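Local coordinates for protein dihydrodipicolinate synthase (Rhodopseudomonas palustris, PDB 3DZ1) that probably catalyses formation of 4-hydroxy-tetrahydrodipicolinate, a step of lysine biosynthesis, at residues V106-P111 with T121-Q126. Sequence-based numbering, arbitrary orientation.
Sequences VMIAPP and TTYFRQ
A CH-pi contact joins the end of 106-111 to the helix: P111 CD sits 3.5 Å from the centroid of the Y123 ring and 9° off its normal, squarely over one face. Y123 has CG anti to the backbone N (chi1 177°), and the two side chains reach toward each other, the proline meeting the phenol ring by its CD. Apolar side-chain packing supplies most of the other direct contacts. I108 CG2, also anti to its backbone N, lies near the plane of both aromatic rings, at their edges, 3.7 Å from F124 CE1 and 4.3 Å from Y123 CE2. The P110 and F124 side chains cross obliquely, with P110 CB 3.7 Å from F124 CZ. In the TIM barrel this is the packing of strand 105-108 and the loop after it against helix 117-131, the first half of a beta-alpha-beta unit completed by strand 137-141, whose W137 ring meets F124 at about 15° between planes. The polar link is indirect: one water donates to A109 O at 2.6 Å and is hydrogen-bonded to Y123 OH at 2.9 Å, so the phenol tip is tied to the loop backbone. A leucine in place of this tyrosine would remove ring and hydroxyl together and would probably loosen the P111 contact and leave the water less well held.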
loop_
_atom_site.group_PDB
_atom_site.type_symbol
_atom_site.label_atom_id
_atom_site.label_comp_id
_atom_site.label_asym_id
_atom_site.label_seq_id
_atom_site.Cartn_x
_atom_site.Cartn_y
_atom_site.Cartn_z
ATOM N N VAL A 106 2.523 26.372 -11.852
ATOM C CA VAL A 106 2.270 25.554 -10.672
ATOM C C VAL A 106 2.653 24.092 -10.886
ATOM O O VAL A 106 2.805 23.639 -12.022
ATOM C CB VAL A 106 0.778 25.630 -10.261
ATOM C CG1 VAL A 106 0.369 27.083 -10.059
ATOM C CG2 VAL A 106 -0.097 24.973 -11.325
HETATM N N MSE A 107 2.811 23.354 -9.792
HETATM C CA MSE A 107 3.168 21.942 -9.879
HETATM C C MSE A 107 2.026 21.085 -9.352
HETATM O O MSE A 107 1.398 21.419 -8.344
HETATM C CB MSE A 107 4.448 21.661 -9.081
HETATM C CG MSE A 107 4.942 20.218 -9.201
HETATM SE SE MSE A 107 6.682 19.900 -8.364
HETATM C CE MSE A 107 6.139 19.917 -6.511
ATOM N N ILE A 108 1.749 19.985 -10.044
ATOM C CA ILE A 108 0.672 19.094 -9.635
ATOM C C ILE A 108 1.128 17.647 -9.558
ATOM O O ILE A 108 1.654 17.090 -10.531
ATOM C CB ILE A 108 -0.532 19.166 -10.610
ATOM C CG1 ILE A 108 -0.975 20.618 -10.795
ATOM C CG2 ILE A 108 -1.700 18.352 -10.053
ATOM C CD1 ILE A 108 -2.059 20.792 -11.854
ATOM N N ALA A 109 0.930 17.050 -8.389
ATOM C CA ALA A 109 1.277 15.656 -8.160
ATOM C C ALA A 109 -0.049 14.915 -8.070
ATOM O O ALA A 109 -1.064 15.495 -7.693
ATOM C CB ALA A 109 2.053 15.507 -6.857
ATOM N N PRO A 110 -0.063 13.625 -8.422
ATOM C CA PRO A 110 -1.313 12.869 -8.356
ATOM C C PRO A 110 -1.595 12.345 -6.953
ATOM O O PRO A 110 -0.675 12.166 -6.152
ATOM C CB PRO A 110 -1.063 11.725 -9.328
ATOM C CG PRO A 110 0.378 11.413 -9.060
ATOM C CD PRO A 110 1.018 12.804 -8.999
ATOM N N PRO A 111 -2.877 12.125 -6.625
ATOM C CA PRO A 111 -3.184 11.601 -5.291
ATOM C C PRO A 111 -2.579 10.195 -5.232
ATOM O O PRO A 111 -2.475 9.517 -6.253
ATOM C CB PRO A 111 -4.714 11.597 -5.261
ATOM C CG PRO A 111 -5.102 11.529 -6.715
ATOM C CD PRO A 111 -4.109 12.465 -7.353
ATOM N N THR A 121 -4.731 9.582 -16.211
ATOM C CA THR A 121 -4.997 10.585 -17.235
ATOM C C THR A 121 -6.266 11.370 -16.927
ATOM O O THR A 121 -6.330 12.577 -17.164
ATOM C CB THR A 121 -5.094 9.957 -18.643
ATOM O OG1 THR A 121 -6.061 8.903 -18.642
ATOM C CG2 THR A 121 -3.745 9.402 -19.061
ATOM N N THR A 122 -7.275 10.698 -16.383
ATOM C CA THR A 122 -8.511 11.385 -16.045
ATOM C C THR A 122 -8.281 12.429 -14.957
ATOM O O THR A 122 -8.788 13.547 -15.049
ATOM C CB THR A 122 -9.594 10.398 -15.572
ATOM O OG1 THR A 122 -10.064 9.651 -16.697
ATOM C CG2 THR A 122 -10.770 11.142 -14.928
ATOM N N TYR A 123 -7.519 12.066 -13.930
ATOM C CA TYR A 123 -7.256 12.995 -12.841
ATOM C C TYR A 123 -6.664 14.307 -13.339
ATOM O O TYR A 123 -7.122 15.392 -12.972
ATOM C CB TYR A 123 -6.294 12.394 -11.817
ATOM C CG TYR A 123 -5.961 13.382 -10.728
ATOM C CD1 TYR A 123 -6.876 13.660 -9.715
ATOM C CD2 TYR A 123 -4.775 14.116 -10.764
ATOM C CE1 TYR A 123 -6.625 14.650 -8.768
ATOM C CE2 TYR A 123 -4.514 15.112 -9.821
ATOM C CZ TYR A 123 -5.445 15.374 -8.828
ATOM O OH TYR A 123 -5.211 16.368 -7.905
ATOM N N PHE A 124 -5.636 14.211 -14.170
ATOM C CA PHE A 124 -4.997 15.412 -14.666
ATOM C C PHE A 124 -5.863 16.255 -15.587
ATOM O O PHE A 124 -5.702 17.471 -15.635
ATOM C CB PHE A 124 -3.646 15.054 -15.285
ATOM C CG PHE A 124 -2.609 14.730 -14.248
ATOM C CD1 PHE A 124 -2.146 15.722 -13.389
ATOM C CD2 PHE A 124 -2.171 13.424 -14.058
ATOM C CE1 PHE A 124 -1.270 15.421 -12.351
ATOM C CE2 PHE A 124 -1.295 13.111 -13.024
ATOM C CZ PHE A 124 -0.846 14.113 -12.169
ATOM N N ARG A 125 -6.799 15.628 -16.292
ATOM C CA ARG A 125 -7.698 16.396 -17.147
ATOM C C ARG A 125 -8.628 17.178 -16.215
ATOM O O ARG A 125 -9.009 18.310 -16.504
ATOM C CB ARG A 125 -8.522 15.479 -18.059
ATOM C CG ARG A 125 -7.707 14.765 -19.128
ATOM C CD ARG A 125 -8.578 14.347 -20.309
ATOM N NE ARG A 125 -9.692 13.487 -19.918
ATOM C CZ ARG A 125 -9.596 12.179 -19.692
ATOM N NH1 ARG A 125 -8.431 11.556 -19.822
ATOM N NH2 ARG A 125 -10.672 11.491 -19.333
ATOM N N GLN A 126 -8.989 16.571 -15.089
ATOM C CA GLN A 126 -9.860 17.243 -14.130
ATOM C C GLN A 126 -9.066 18.330 -13.415
ATOM O O GLN A 126 -9.596 19.398 -13.101
ATOM C CB GLN A 126 -10.403 16.252 -13.098
ATOM C CG GLN A 126 -11.179 15.095 -13.690
ATOM C CD GLN A 126 -11.646 14.123 -12.630
ATOM O OE1 GLN A 126 -10.897 13.786 -11.713
ATOM N NE2 GLN A 126 -12.880 13.654 -12.758
HETATM O O HOH W 1 -2.889 16.726 -6.240
#